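Local atomic coordinates of HydG protein (Carboxydothermus hydrogenoformans, PDB entry 4RTB), a protein that matures [FeFe]-hydrogenase as a radical S-adenosylmethionine enzyme that carries a [4Fe-4S] cluster and probably cleaves tyrosine to supply carbon monoxide and cyanide. Residues D303-A311 with E328-L339; A422-L430 with G444-V452. All blocks are in the same frame, centred on the assembly; numbering follows the deposited sequence.

Contact 1 (D303-A311 with E328-L339)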
# COMPACT_ATOMS: atom_id res chain seq x y z
N ASP A 303 -14.56 8.11 -7.50
CA ASP A 303 -13.77 8.75 -6.45
C ASP A 303 -14.44 8.64 -5.10
O ASP A 303 -13.79 8.33 -4.09
CB ASP A 303 -13.54 10.23 -6.79
CG ASP A 303 -12.43 10.43 -7.80
OD1 ASP A 303 -11.34 9.84 -7.62
OD2 ASP A 303 -12.64 11.16 -8.79
N HIS A 304 -15.74 8.90 -5.08
CA HIS A 304 -16.53 8.79 -3.86
C HIS A 304 -16.45 7.38 -3.28
O HIS A 304 -16.13 7.20 -2.10
CB HIS A 304 -17.98 9.16 -4.14
CG HIS A 304 -18.83 9.20 -2.91
ND1 HIS A 304 -18.78 10.24 -2.01
CD2 HIS A 304 -19.75 8.33 -2.43
CE1 HIS A 304 -19.63 10.01 -1.02
NE2 HIS A 304 -20.23 8.85 -1.26
N LYS A 305 -16.74 6.39 -4.11
CA LYS A 305 -16.71 5.00 -3.68
C LYS A 305 -15.31 4.61 -3.22
O LYS A 305 -15.16 3.86 -2.26
CB LYS A 305 -17.18 4.08 -4.80
CG LYS A 305 -18.42 3.26 -4.43
CD LYS A 305 -19.43 3.24 -5.57
CE LYS A 305 -20.62 2.35 -5.23
NZ LYS A 305 -21.27 2.74 -3.94
N PHE A 306 -14.29 5.13 -3.89
CA PHE A 306 -12.90 4.90 -3.49
C PHE A 306 -12.65 5.39 -2.06
O PHE A 306 -12.13 4.64 -1.21
CB PHE A 306 -11.95 5.61 -4.46
CG PHE A 306 -10.56 5.05 -4.45
CD1 PHE A 306 -10.34 3.70 -4.24
CD2 PHE A 306 -9.46 5.88 -4.66
CE1 PHE A 306 -9.06 3.18 -4.24
CE2 PHE A 306 -8.18 5.37 -4.66
CZ PHE A 306 -7.97 4.02 -4.45
N LYS A 307 -13.02 6.64 -1.81
CA LYS A 307 -12.93 7.23 -0.48
C LYS A 307 -13.67 6.35 0.52
O LYS A 307 -13.21 6.15 1.65
CB LYS A 307 -13.49 8.65 -0.48
CG LYS A 307 -12.66 9.64 -1.30
CD LYS A 307 -13.52 10.69 -2.01
CE LYS A 307 -14.07 11.74 -1.05
NZ LYS A 307 -14.78 12.83 -1.79
N LYS A 308 -14.80 5.79 0.09
CA LYS A 308 -15.53 4.82 0.91
C LYS A 308 -14.72 3.56 1.22
O LYS A 308 -14.80 3.03 2.33
CB LYS A 308 -16.84 4.43 0.22
CG LYS A 308 -18.05 5.17 0.73
CD LYS A 308 -19.31 4.58 0.14
CE LYS A 308 -20.54 5.07 0.86
NZ LYS A 308 -21.77 4.50 0.27
N ILE A 309 -13.95 3.08 0.24
CA ILE A 309 -13.15 1.88 0.47
C ILE A 309 -12.07 2.17 1.49
O ILE A 309 -11.90 1.41 2.45
CB ILE A 309 -12.47 1.32 -0.80
CG1 ILE A 309 -13.33 1.53 -2.04
CG2 ILE A 309 -12.19 -0.17 -0.63
CD1 ILE A 309 -12.66 1.05 -3.32
N VAL A 310 -11.32 3.25 1.31
CA VAL A 310 -10.23 3.54 2.24
C VAL A 310 -10.77 3.88 3.63
O VAL A 310 -10.11 3.62 4.64
CB VAL A 310 -9.31 4.69 1.74
CG1 VAL A 310 -9.27 4.72 0.22
CG2 VAL A 310 -9.75 6.04 2.29
N ALA A 311 -11.98 4.43 3.67
CA ALA A 311 -12.62 4.77 4.94
C ALA A 311 -13.00 3.50 5.68
O ALA A 311 -12.63 3.31 6.84
CB ALA A 311 -13.84 5.64 4.71
N GLU A 328 -2.37 9.33 -7.71
CA GLU A 328 -3.63 10.08 -7.71
C GLU A 328 -3.37 11.58 -7.77
O GLU A 328 -2.31 12.04 -7.35
CB GLU A 328 -4.46 9.73 -6.47
CG GLU A 328 -4.98 8.31 -6.43
CD GLU A 328 -5.93 8.00 -7.58
OE1 GLU A 328 -5.46 7.44 -8.59
OE2 GLU A 328 -7.13 8.32 -7.46
N PRO A 329 -4.34 12.36 -8.29
CA PRO A 329 -4.24 13.82 -8.23
C PRO A 329 -4.13 14.30 -6.78
O PRO A 329 -4.67 13.63 -5.90
CB PRO A 329 -5.55 14.29 -8.88
CG PRO A 329 -6.46 13.09 -8.86
CD PRO A 329 -5.54 11.91 -9.01
N GLN A 330 -3.44 15.42 -6.55
CA GLN A 330 -3.14 15.89 -5.20
C GLN A 330 -4.37 16.00 -4.29
O GLN A 330 -4.38 15.45 -3.18
CB GLN A 330 -2.45 17.26 -5.25
CG GLN A 330 -1.08 17.25 -5.93
N HIS A 331 -5.39 16.69 -4.79
CA HIS A 331 -6.57 17.01 -3.99
C HIS A 331 -7.25 15.76 -3.43
O HIS A 331 -7.69 15.75 -2.29
CB HIS A 331 -7.56 17.83 -4.82
CG HIS A 331 -8.22 17.06 -5.93
ND1 HIS A 331 -9.37 16.33 -5.74
CD2 HIS A 331 -7.88 16.92 -7.23
CE1 HIS A 331 -9.72 15.77 -6.89
NE2 HIS A 331 -8.84 16.11 -7.81
N LEU A 332 -7.33 14.72 -4.25
CA LEU A 332 -7.93 13.47 -3.81
C LEU A 332 -6.96 12.67 -2.96
O LEU A 332 -7.34 12.08 -1.95
CB LEU A 332 -8.38 12.63 -5.00
CG LEU A 332 -8.94 11.28 -4.57
CD1 LEU A 332 -10.35 11.44 -4.03
CD2 LEU A 332 -8.91 10.29 -5.71
N ARG A 333 -5.70 12.67 -3.38
CA ARG A 333 -4.62 11.99 -2.68
C ARG A 333 -4.61 12.34 -1.19
O ARG A 333 -4.65 11.44 -0.33
CB ARG A 333 -3.28 12.35 -3.32
CG ARG A 333 -2.06 11.63 -2.76
CD ARG A 333 -1.03 12.63 -2.26
NE ARG A 333 -0.33 13.34 -3.33
CZ ARG A 333 0.18 14.56 -3.20
NH1 ARG A 333 0.05 15.21 -2.05
NH2 ARG A 333 0.81 15.13 -4.21
N ASP A 334 -4.59 13.63 -0.88
CA ASP A 334 -4.50 14.05 0.51
C ASP A 334 -5.83 13.93 1.25
O ASP A 334 -5.86 13.87 2.49
CB ASP A 334 -3.95 15.47 0.59
CG ASP A 334 -2.54 15.58 0.04
OD1 ASP A 334 -2.17 16.64 -0.49
OD2 ASP A 334 -1.80 14.58 0.13
N GLU A 335 -6.94 13.87 0.51
CA GLU A 335 -8.22 13.52 1.11
C GLU A 335 -8.17 12.07 1.59
O GLU A 335 -8.63 11.75 2.69
CB GLU A 335 -9.38 13.71 0.12
CG GLU A 335 -10.36 14.82 0.51
CD GLU A 335 -11.78 14.57 0.01
OE1 GLU A 335 -11.99 14.54 -1.22
OE2 GLU A 335 -12.68 14.40 0.86
N LEU A 336 -7.60 11.20 0.76
CA LEU A 336 -7.44 9.80 1.10
C LEU A 336 -6.48 9.65 2.29
O LEU A 336 -6.68 8.79 3.14
CB LEU A 336 -6.93 9.00 -0.10
CG LEU A 336 -7.85 9.00 -1.32
CD1 LEU A 336 -7.16 8.37 -2.52
CD2 LEU A 336 -9.16 8.29 -1.01
N VAL A 337 -5.46 10.50 2.33
CA VAL A 337 -4.58 10.52 3.49
C VAL A 337 -5.37 10.92 4.74
O VAL A 337 -5.19 10.33 5.81
CB VAL A 337 -3.37 11.47 3.30
CG1 VAL A 337 -2.53 11.53 4.56
CG2 VAL A 337 -2.53 11.01 2.11
N GLU A 338 -6.27 11.90 4.60
CA GLU A 338 -7.16 12.30 5.69
C GLU A 338 -8.04 11.14 6.17
O GLU A 338 -8.28 10.99 7.37
CB GLU A 338 -8.06 13.47 5.26
CG GLU A 338 -7.51 14.87 5.51
CD GLU A 338 -8.39 15.96 4.91
OE1 GLU A 338 -9.58 16.06 5.27
OE2 GLU A 338 -7.88 16.73 4.06
N LEU A 339 -8.51 10.32 5.23
CA LEU A 339 -9.52 9.32 5.54
C LEU A 339 -9.00 7.94 5.94
O LEU A 339 -9.78 7.08 6.36
CB LEU A 339 -10.47 9.15 4.34
CG LEU A 339 -11.76 9.96 4.39
CD1 LEU A 339 -11.50 11.43 4.10
CD2 LEU A 339 -12.78 9.40 3.41
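Lys307 on helix 303-316 enters the hole formed by Leu332, Glu335, Leu336 and Leu339 on helix 330-339, a knobs-into-holes fit. The two are successive outer helices of the radical SAM (beta/alpha) barrel, joined through strand 321-324. They run the same way, their short axes 9.3 Å apart and crossing at -30°.

From its root outward, the lysine changes partner at almost every atom. CB lies 4.0 Å from Leu339 CD2, and CG packs 3.8 Å from Leu336 CD2 while also facing Leu332. CD stays with Leu332, 3.8 Å from its CD1. Bends at chi2 and chi3 then carry CE and NZ around to the carboxylate of Glu335, where NZ and OE1 form a salt bridge of 3.3 Å whose hydrogen bond is weak. The aliphatic part does the packing, and the ammonium pairs with a glutamate that, like the lysine, is partly exposed. Without the long chain, as with an alanine at this position, Glu335 is likely to lose its positive mate and a gap to open between Leu332 and Leu336.

Deeper in, Leu336 spreads its two methyls. CD1 approaches the Phe306 ring obliquely, 3.8 Å from CE2, whereas CD2 meets Val310 CG1. Phe306 has CG anti to the backbone N (chi1 -159°), which swings its ring toward that first methyl. Further along, Val310 CG2 packs on Leu339 CB, and helix 74-91 covers Leu339 through Phe81 and Arg85.

At the N-terminal end two acids come near each other, each with a basic partner: Asp303 OD1 pairs with Arg286, and Glu328 OE1 with Lys288, an S-adenosylmethionine-binding residue. These bases probably offset the repulsion between Asp303 OD1 and Glu328 OE2, which stand 4.5 Å apart.

Contact 2 (A422-L430 with G444-V452)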
# COMPACT_ATOMS: atom_id res chain seq x y z
N ALA A 422 9.05 9.54 13.59
CA ALA A 422 8.63 10.21 12.37
C ALA A 422 9.17 11.63 12.30
O ALA A 422 9.67 12.08 11.26
CB ALA A 422 7.11 10.22 12.27
N LEU A 423 9.06 12.34 13.43
CA LEU A 423 9.63 13.67 13.58
C LEU A 423 11.07 13.70 13.13
O LEU A 423 11.45 14.51 12.29
CB LEU A 423 9.55 14.14 15.03
CG LEU A 423 8.19 14.61 15.56
CD1 LEU A 423 8.26 14.79 17.06
CD2 LEU A 423 7.78 15.90 14.88
N PHE A 424 11.88 12.79 13.67
CA PHE A 424 13.31 12.81 13.38
C PHE A 424 13.65 12.30 11.99
O PHE A 424 14.66 12.71 11.42
CB PHE A 424 14.06 12.02 14.45
CG PHE A 424 14.26 12.78 15.72
CD1 PHE A 424 15.15 13.83 15.77
CD2 PHE A 424 13.52 12.47 16.85
CE1 PHE A 424 15.32 14.55 16.93
CE2 PHE A 424 13.69 13.19 18.02
CZ PHE A 424 14.59 14.23 18.06
N SER A 425 12.82 11.41 11.44
CA SER A 425 13.02 11.00 10.06
C SER A 425 12.84 12.22 9.16
O SER A 425 13.64 12.46 8.25
CB SER A 425 12.05 9.88 9.67
OG SER A 425 10.71 10.32 9.68
N PHE A 426 11.80 13.00 9.44
CA PHE A 426 11.55 14.22 8.67
C PHE A 426 12.64 15.26 8.92
O PHE A 426 13.00 16.02 8.01
CB PHE A 426 10.18 14.79 9.02
CG PHE A 426 9.79 15.97 8.18
CD1 PHE A 426 9.55 17.21 8.76
CD2 PHE A 426 9.66 15.85 6.80
CE1 PHE A 426 9.19 18.30 7.98
CE2 PHE A 426 9.30 16.93 6.02
CZ PHE A 426 9.07 18.16 6.61
N VAL A 427 13.17 15.29 10.14
CA VAL A 427 14.29 16.17 10.46
C VAL A 427 15.47 15.83 9.56
O VAL A 427 16.06 16.71 8.94
CB VAL A 427 14.71 16.06 11.95
CG1 VAL A 427 16.04 16.76 12.18
CG2 VAL A 427 13.65 16.63 12.86
N GLU A 428 15.79 14.54 9.48
CA GLU A 428 16.89 14.07 8.65
C GLU A 428 16.67 14.41 7.19
O GLU A 428 17.61 14.81 6.49
CB GLU A 428 17.08 12.56 8.80
CG GLU A 428 18.20 12.00 7.94
CD GLU A 428 18.77 10.72 8.49
OE1 GLU A 428 18.23 10.21 9.49
OE2 GLU A 428 19.77 10.22 7.92
N TYR A 429 15.44 14.25 6.73
CA TYR A 429 15.10 14.66 5.37
C TYR A 429 15.42 16.13 5.15
O TYR A 429 16.08 16.49 4.17
CB TYR A 429 13.63 14.40 5.05
CG TYR A 429 13.22 14.95 3.70
CD1 TYR A 429 12.59 16.18 3.59
CD2 TYR A 429 13.50 14.24 2.54
CE1 TYR A 429 12.22 16.68 2.36
CE2 TYR A 429 13.14 14.74 1.30
CZ TYR A 429 12.50 15.96 1.22
OH TYR A 429 12.14 16.46 -0.02
N LEU A 430 14.93 16.98 6.05
CA LEU A 430 15.12 18.42 5.94
C LEU A 430 16.59 18.79 5.92
O LEU A 430 17.02 19.64 5.13
CB LEU A 430 14.42 19.15 7.09
CG LEU A 430 12.89 19.18 7.06
CD1 LEU A 430 12.38 19.88 8.30
CD2 LEU A 430 12.39 19.86 5.80
N GLY A 444 9.95 23.67 6.65
CA GLY A 444 9.94 22.40 7.36
C GLY A 444 10.30 22.56 8.82
O GLY A 444 9.63 22.00 9.70
N ASN A 445 11.36 23.33 9.07
CA ASN A 445 11.77 23.64 10.43
C ASN A 445 10.62 24.27 11.22
O ASN A 445 10.29 23.82 12.32
CB ASN A 445 12.98 24.58 10.41
CG ASN A 445 13.68 24.68 11.76
OD1 ASN A 445 13.03 24.66 12.81
ND2 ASN A 445 15.00 24.78 11.74
N GLY A 446 10.01 25.30 10.64
CA GLY A 446 8.88 25.97 11.27
C GLY A 446 7.74 25.03 11.60
O GLY A 446 7.21 25.03 12.72
N TYR A 447 7.36 24.22 10.61
CA TYR A 447 6.32 23.21 10.81
C TYR A 447 6.63 22.30 11.99
O TYR A 447 5.80 22.11 12.88
CB TYR A 447 6.13 22.37 9.54
CG TYR A 447 5.14 21.24 9.71
CD1 TYR A 447 5.58 19.95 9.97
CD2 TYR A 447 3.78 21.46 9.62
CE1 TYR A 447 4.68 18.91 10.13
CE2 TYR A 447 2.87 20.43 9.77
CZ TYR A 447 3.33 19.16 10.03
OH TYR A 447 2.43 18.13 10.19
N LEU A 448 7.85 21.75 12.00
CA LEU A 448 8.28 20.87 13.08
C LEU A 448 8.20 21.57 14.43
O LEU A 448 7.82 20.95 15.42
CB LEU A 448 9.70 20.37 12.83
CG LEU A 448 9.86 19.26 11.79
CD1 LEU A 448 11.32 18.96 11.60
CD2 LEU A 448 9.10 18.02 12.21
N LEU A 449 8.57 22.84 14.45
CA LEU A 449 8.45 23.64 15.67
C LEU A 449 7.00 23.71 16.14
O LEU A 449 6.72 23.53 17.33
CB LEU A 449 8.99 25.06 15.44
CG LEU A 449 10.49 25.17 15.17
CD1 LEU A 449 10.88 26.61 14.85
CD2 LEU A 449 11.29 24.64 16.35
N GLN A 450 6.08 23.95 15.21
CA GLN A 450 4.66 24.02 15.54
C GLN A 450 4.14 22.70 16.13
O GLN A 450 3.48 22.69 17.18
CB GLN A 450 3.83 24.39 14.31
CG GLN A 450 3.98 25.83 13.87
CD GLN A 450 3.52 26.81 14.94
OE1 GLN A 450 4.34 27.54 15.51
NE2 GLN A 450 2.22 26.84 15.20
N VAL A 451 4.44 21.61 15.45
CA VAL A 451 4.03 20.29 15.92
C VAL A 451 4.62 20.02 17.31
O VAL A 451 3.96 19.46 18.18
CB VAL A 451 4.47 19.17 14.95
CG1 VAL A 451 3.81 17.86 15.34
CG2 VAL A 451 4.10 19.55 13.53
N VAL A 452 5.87 20.44 17.51
CA VAL A 452 6.56 20.22 18.77
C VAL A 452 5.92 21.02 19.90
O VAL A 452 5.88 20.57 21.04
CB VAL A 452 8.07 20.56 18.65
CG1 VAL A 452 8.53 21.50 19.76
CG2 VAL A 452 8.89 19.28 18.64
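Leu448 drops into the hole bounded by Leu423, Phe426, Val427 and Leu430, and aliphatic contacts make up most of the interface. Its two methyls divide the work. CD1 meets Val427 CG2 at 3.5 Å and Leu430 CD1 at 3.6 Å, the two leucines meeting end on. CD2 lies 3.7 Å from Leu423 CD2, where the side chains run antiparallel alongside one another. The CG of Leu448 is anti to its carbonyl carbon (chi1 -77°), and the fork beyond it opens between these neighbours.

The aromatic contacts centre on Phe426. Leu448 comes at the edge of this ring, near its plane, with CD2 3.6 Å from CD1 of the phenylalanine. Within its own helix, Leu430 CG sits over one ring face, off its centre. Val379 and Ile383 of helix 375-384 also touch Phe426, so the ring lies between the hairpin and that helix.

Helices 419-432 and 438-454 form an antiparallel alpha-alpha hairpin; their short axes approach to 10.6 Å, with 164° between their directions. Where Gly444 has no side chain, Leu430 packs directly on the backbone, CD1 against the glycine carbonyl carbon and CD2 beside its CA.

No hydrogen bond crosses between the segments. Within the first helix, Ser425 OG donates to Ala422 O over 2.6 Å, tilted 24° from the carbonyl plane. That oxygen also accepts Phe426 N from the same face, while the serine hydroxyl has a further weak bond with Phe391 N.

How the contacts relate
Both segments of contact 1 precede those of contact 2 along the chain, and the two contacts do not touch: their centres are 25 Å apart and their nearest atoms about 10 Å. Contact 1 pairs roughly parallel outer helices of the barrel, with its Glu328 end near the S-adenosylmethionine site; contact 2 is an antiparallel hairpin farther from the centre of the chain and away from the annotated sites. Helix 375-384 lies between them, touched by helix 330-339 on one hand and by both helices of the hairpin on the other. Strands 343-345 and 388-390, which both pair with strand 95-105, likewise meet side chains of contact 1 and contact 2 respectively, joining the C-terminal helices to the barrel.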